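Local coordinates for protein endolysin (Clostridium phage phictp1, PDB 5A6S) that is the cell wall binding domain, here truncated, of a phage endolysin and probably directs the enzyme to the clostridial cell wall, at residues 58-63 with 69-74; 17-22 with 43-48. The protein carries 1 engineered substitution. All coordinates share one frame; numbering follows the deposited sequence.

From the N terminus the chain lays down strand 3-7, turns into helix 11-23, forms strand 27-29 and comes back to strand 41-45. There contact 2 closes a loop of 20 residues by setting 43-48 against 17-22, near the centre of the chain. Contact 1 opens afterwards and is far more local: only five residues separate 58-63 from 69-74. The two loops are thus in series, neither nested nor crossed. They meet through the parallel sheet, where I60 N and I60 O probably hydrogen-bond to A44 O and G46 N. Together they tie helices 11-23 and 65-77 to neighbouring strands, with contact centres about 8 Å apart.

Contact 1: 58-63 with 69-74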
loop_
_atom_site.group_PDB
_atom_site.type_symbol
_atom_site.label_atom_id
_atom_site.label_comp_id
_atom_site.label_asym_id
_atom_site.label_seq_id
_atom_site.Cartn_x
_atom_site.Cartn_y
_atom_site.Cartn_z
ATOM N N THR B 58 17.322 -4.282 -10.305
ATOM C CA THR B 58 16.164 -4.218 -11.184
ATOM C C THR B 58 15.257 -3.055 -10.742
ATOM O O THR B 58 14.894 -2.964 -9.574
ATOM C CB THR B 58 15.339 -5.522 -11.043
ATOM O OG1 THR B 58 16.041 -6.662 -11.570
ATOM C CG2 THR B 58 14.036 -5.438 -11.813
ATOM N N LEU B 59 14.817 -2.229 -11.685
ATOM C CA LEU B 59 13.902 -1.126 -11.412
ATOM C C LEU B 59 12.609 -1.502 -12.065
ATOM O O LEU B 59 12.597 -1.827 -13.244
ATOM C CB LEU B 59 14.412 0.175 -12.031
ATOM C CG LEU B 59 13.399 1.313 -12.180
ATOM C CD1 LEU B 59 13.198 1.886 -10.793
ATOM C CD2 LEU B 59 13.899 2.411 -13.149
ATOM N N ILE B 60 11.519 -1.476 -11.302
ATOM C CA ILE B 60 10.187 -1.739 -11.872
ATOM C C ILE B 60 9.381 -0.457 -11.661
ATOM O O ILE B 60 9.132 -0.042 -10.510
ATOM C CB ILE B 60 9.446 -2.860 -11.115
ATOM C CG1 ILE B 60 10.255 -4.143 -11.162
ATOM C CG2 ILE B 60 8.108 -3.102 -11.801
ATOM C CD1 ILE B 60 9.707 -5.279 -10.326
ATOM N N ALA B 61 8.964 0.109 -12.752
ATOM C CA ALA B 61 8.447 1.490 -12.749
ATOM C C ALA B 61 7.665 1.795 -14.019
ATOM O O ALA B 61 8.008 1.337 -15.102
ATOM C CB ALA B 61 9.559 2.481 -12.532
ATOM N N GLY B 62 6.550 2.511 -13.854
ATOM C CA GLY B 62 5.804 3.035 -14.986
ATOM C C GLY B 62 5.707 4.560 -14.839
ATOM O O GLY B 62 6.149 5.158 -13.855
ATOM N N SER B 63 4.958 5.156 -15.755
ATOM C CA SER B 63 4.872 6.620 -15.767
ATOM C C SER B 63 3.804 7.174 -14.829
ATOM O O SER B 63 3.813 8.393 -14.571
ATOM C CB SER B 63 4.637 7.117 -17.193
ATOM O OG SER B 63 3.347 6.792 -17.540
ATOM N N MET B 69 2.224 0.016 -10.440
ATOM C CA MET B 69 1.602 -1.142 -9.773
ATOM C C MET B 69 1.365 -2.247 -10.757
ATOM O O MET B 69 1.576 -3.434 -10.410
ATOM C CB MET B 69 0.318 -0.744 -9.067
ATOM C CG MET B 69 -0.276 -1.912 -8.209
ATOM S SD MET B 69 0.645 -2.291 -6.741
ATOM C CE MET B 69 1.330 -3.865 -7.247
ATOM N N GLN B 70 0.888 -1.930 -11.967
ATOM C CA GLN B 70 0.653 -2.951 -12.982
ATOM C C GLN B 70 1.936 -3.687 -13.336
ATOM O O GLN B 70 1.949 -4.890 -13.512
ATOM C CB GLN B 70 -0.031 -2.369 -14.246
ATOM C CG GLN B 70 -0.497 -3.419 -15.253
ATOM C CD GLN B 70 -1.504 -4.385 -14.665
ATOM O OE1 GLN B 70 -1.257 -5.596 -14.451
ATOM N NE2 GLN B 70 -2.664 -3.885 -14.461
ATOM N N ALA B 71 2.994 -2.948 -13.530
ATOM C CA ALA B 71 4.284 -3.558 -13.848
ATOM C C ALA B 71 4.756 -4.492 -12.711
ATOM O O ALA B 71 5.374 -5.508 -12.960
ATOM C CB ALA B 71 5.287 -2.443 -14.065
ATOM N N VAL B 72 4.540 -4.107 -11.453
ATOM C CA VAL B 72 4.863 -4.997 -10.355
ATOM C C VAL B 72 3.957 -6.248 -10.375
ATOM O O VAL B 72 4.465 -7.364 -10.236
ATOM C CB VAL B 72 4.802 -4.304 -9.001
ATOM C CG1 VAL B 72 4.693 -5.304 -7.856
ATOM C CG2 VAL B 72 5.968 -3.382 -8.792
ATOM N N LEU B 73 2.653 -6.128 -10.629
ATOM C CA LEU B 73 1.872 -7.344 -10.712
ATOM C C LEU B 73 2.274 -8.220 -11.893
ATOM O O LEU B 73 2.274 -9.444 -11.779
ATOM C CB LEU B 73 0.381 -7.025 -10.835
ATOM C CG LEU B 73 -0.259 -6.269 -9.703
ATOM C CD1 LEU B 73 -1.681 -5.873 -10.047
ATOM C CD2 LEU B 73 -0.214 -7.144 -8.446
ATOM N N ASP B 74 2.627 -7.621 -13.019
ATOM C CA ASP B 74 3.083 -8.395 -14.181
ATOM C C ASP B 74 4.419 -9.119 -13.862
ATOM O O ASP B 74 4.638 -10.266 -14.297
ATOM C CB ASP B 74 3.302 -7.471 -15.382
ATOM C CG ASP B 74 2.029 -6.959 -15.990
ATOM O OD1 ASP B 74 0.921 -7.408 -15.649
ATOM O OD2 ASP B 74 2.117 -6.045 -16.858
#
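I60, the last residue of strand 58-60, pushes its short branch between two side chains of helix 65-77. Its CG2 methyl lies 3.7 Å from A71 CB. The same methyl is also 3.7 Å from V72 CG2, so a single carbon bridges two successive residues of the helix, with the two partners seen from it at roughly a right angle. The rotamer of I60 makes this possible: with chi1 at -59°, CG1 stays beside the backbone N, and CG2 is left anti to that nitrogen, aimed at the helix. V72 answers with the methyl next to its own backbone N, and the two branched side chains cross at about 90°. I60 CG2 and its two methyl partners are the tight part of the contact; I60 and V72 are buried. Backbones come close here too, the CA atoms of I60 and V72 being 6.4 Å apart.

At A71 the packing is as close, but the residue is partly exposed, so this edge lies nearer to solvent. The loose part begins past I60, where the chain leaves the strand: A61 turns its CB away from the helix, G62 brings little surface to it, and S63 is exposed. G62 N hydrogen-bonds to T68 OG1 in the first turn of helix 65-77, a polar link beside the apolar one.

The contact therefore folds the final strand-to-helix unit of the domain back on itself. Strand 58-60 is an outermost strand of the four-stranded parallel sheet within this chain, paired through its backbone with strand 41-45. I60 and V72 both also touch L19 of helix 11-23, and V72 reaches V45 as well; M69 and Q70, on the same helix, pack against a second subunit.

Contact 2: 17-22 with 43-48; sequences EYLADR and YAVGGN
L19 of helix 11-23 sets its CD2 methyl against the side chains of Y43 and V45, two residues on the same side of strand 41-45. That methyl is 3.9 Å from V45 CG2 and 4.0 Å from Y43 CB. It also approaches the near end of the tyrosine ring, 4.0 Å from Y43 CD2, obliquely to the ring. Chi1 of -176° carries L19 CG away from its backbone N, extending the leucine out from the helix so that CD2 spans the gap; the CA atoms of L19 and V45 stay 8.7 Å apart. The leucine side chain runs nearly perpendicular to that of Y43.

This is the helix-on-sheet core of a small alpha/beta domain. L19 and V45 both pack on V5 of strand 3-7 too, and L19 also reaches Y75 of helix 65-77. The ring of Y43 leads its hydroxyl to a hydrogen bond with Y75 OH, so its polar end is satisfied inside the fold.

Between 17-22 and 43-48 themselves there is no hydrogen bond or charge pair. Helix and strand are held here by buried aliphatic carbon against aliphatic and aromatic carbon, which implies that this join depends on shape and exclusion of water.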
loop_
_atom_site.group_PDB
_atom_site.type_symbol
_atom_site.label_atom_id
_atom_site.label_comp_id
_atom_site.label_asym_id
_atom_site.label_seq_id
_atom_site.Cartn_x
_atom_site.Cartn_y
_atom_site.Cartn_z
ATOM N N GLU B 17 5.486 -3.258 -1.333
ATOM C CA GLU B 17 5.017 -4.272 -0.402
ATOM C C GLU B 17 4.407 -5.522 -1.073
ATOM O O GLU B 17 4.654 -6.594 -0.570
ATOM C CB GLU B 17 4.065 -3.689 0.706
ATOM C CG GLU B 17 4.577 -2.581 1.621
ATOM C CD GLU B 17 5.757 -2.920 2.560
ATOM O OE1 GLU B 17 6.056 -4.139 2.688
ATOM O OE2 GLU B 17 6.462 -1.991 3.127
ATOM N N TYR B 18 3.638 -5.416 -2.168
ATOM C CA TYR B 18 3.220 -6.567 -2.922
ATOM C C TYR B 18 4.412 -7.341 -3.492
ATOM O O TYR B 18 4.441 -8.563 -3.426
ATOM C CB TYR B 18 2.325 -6.160 -4.107
ATOM C CG TYR B 18 0.889 -5.760 -3.706
ATOM C CD1 TYR B 18 -0.007 -6.708 -3.236
ATOM C CD2 TYR B 18 0.421 -4.494 -3.922
ATOM C CE1 TYR B 18 -1.303 -6.361 -2.828
ATOM C CE2 TYR B 18 -0.876 -4.145 -3.587
ATOM C CZ TYR B 18 -1.736 -5.081 -3.023
ATOM O OH TYR B 18 -2.995 -4.715 -2.747
ATOM N N LEU B 19 5.390 -6.627 -4.053
ATOM C CA LEU B 19 6.578 -7.343 -4.536
ATOM C C LEU B 19 7.325 -8.092 -3.395
ATOM O O LEU B 19 7.749 -9.252 -3.559
ATOM C CB LEU B 19 7.502 -6.356 -5.262
ATOM C CG LEU B 19 8.742 -6.960 -5.923
ATOM C CD1 LEU B 19 8.345 -7.988 -6.956
ATOM C CD2 LEU B 19 9.650 -5.870 -6.529
ATOM N N ALA B 20 7.496 -7.443 -2.260
ATOM C CA ALA B 20 8.156 -8.063 -1.096
ATOM C C ALA B 20 7.352 -9.271 -0.534
ATOM O O ALA B 20 7.900 -10.266 -0.020
ATOM C CB ALA B 20 8.340 -7.018 -0.058
ATOM N N ASP B 21 6.029 -9.200 -0.653
ATOM C CA ASP B 21 5.260 -10.361 -0.247
ATOM C C ASP B 21 5.608 -11.531 -1.177
ATOM O O ASP B 21 5.713 -12.689 -0.746
ATOM C CB ASP B 21 3.773 -10.067 -0.343
ATOM C CG ASP B 21 3.271 -9.182 0.749
ATOM O OD1 ASP B 21 3.917 -8.999 1.819
ATOM O OD2 ASP B 21 2.083 -8.745 0.643
ATOM N N ARG B 22 5.649 -11.273 -2.466
ATOM C CA ARG B 22 5.872 -12.350 -3.394
ATOM C C ARG B 22 7.317 -12.894 -3.279
ATOM O O ARG B 22 7.495 -14.122 -3.259
ATOM C CB ARG B 22 5.585 -11.985 -4.800
ATOM C CG ARG B 22 6.038 -13.066 -5.743
ATOM C CD ARG B 22 5.140 -14.286 -5.665
ATOM N NE ARG B 22 5.553 -15.236 -6.720
ATOM C CZ ARG B 22 6.658 -15.999 -6.662
ATOM N NH1 ARG B 22 7.513 -15.937 -5.622
ATOM N NH2 ARG B 22 6.918 -16.834 -7.652
ATOM N N TYR B 43 15.801 -4.605 -5.714
ATOM C CA TYR B 43 14.723 -4.163 -6.544
ATOM C C TYR B 43 14.342 -2.775 -6.075
ATOM O O TYR B 43 14.356 -2.470 -4.872
ATOM C CB TYR B 43 13.538 -5.083 -6.358
ATOM C CG TYR B 43 13.656 -6.419 -6.953
ATOM C CD1 TYR B 43 14.270 -7.447 -6.263
ATOM C CD2 TYR B 43 13.158 -6.685 -8.210
ATOM C CE1 TYR B 43 14.323 -8.709 -6.795
ATOM C CE2 TYR B 43 13.220 -7.949 -8.744
ATOM C CZ TYR B 43 13.806 -8.949 -8.005
ATOM O OH TYR B 43 13.902 -10.175 -8.518
ATOM N N ALA B 44 14.060 -1.918 -7.044
ATOM C CA ALA B 44 13.466 -0.612 -6.765
ATOM C C ALA B 44 12.131 -0.562 -7.442
ATOM O O ALA B 44 12.011 -1.009 -8.578
ATOM C CB ALA B 44 14.311 0.513 -7.340
ATOM N N VAL B 45 11.168 0.122 -6.795
ATOM C CA VAL B 45 9.840 0.247 -7.312
ATOM C C VAL B 45 9.455 1.742 -7.464
ATOM O O VAL B 45 9.401 2.483 -6.479
ATOM C CB VAL B 45 8.786 -0.529 -6.471
ATOM C CG1 VAL B 45 7.382 -0.217 -6.981
ATOM C CG2 VAL B 45 9.009 -2.040 -6.596
ATOM N N GLY B 46 9.148 2.132 -8.704
ATOM C CA GLY B 46 8.757 3.477 -8.989
ATOM C C GLY B 46 9.938 4.384 -9.294
ATOM O O GLY B 46 11.020 4.171 -8.792
ATOM N N GLY B 47 9.680 5.420 -10.085
ATOM C CA GLY B 47 10.630 6.534 -10.252
ATOM C C GLY B 47 11.716 6.196 -11.227
ATOM O O GLY B 47 11.473 5.473 -12.199
ATOM N N ASN B 48 12.922 6.720 -10.999
ATOM C CA ASN B 48 13.999 6.526 -11.976
ATOM C C ASN B 48 15.263 6.031 -11.322
ATOM O O ASN B 48 15.492 6.248 -10.138
ATOM C CB ASN B 48 14.301 7.809 -12.830
ATOM C CG ASN B 48 14.634 8.982 -11.980
ATOM O OD1 ASN B 48 15.794 9.224 -11.648
ATOM N ND2 ASN B 48 13.615 9.666 -11.524
#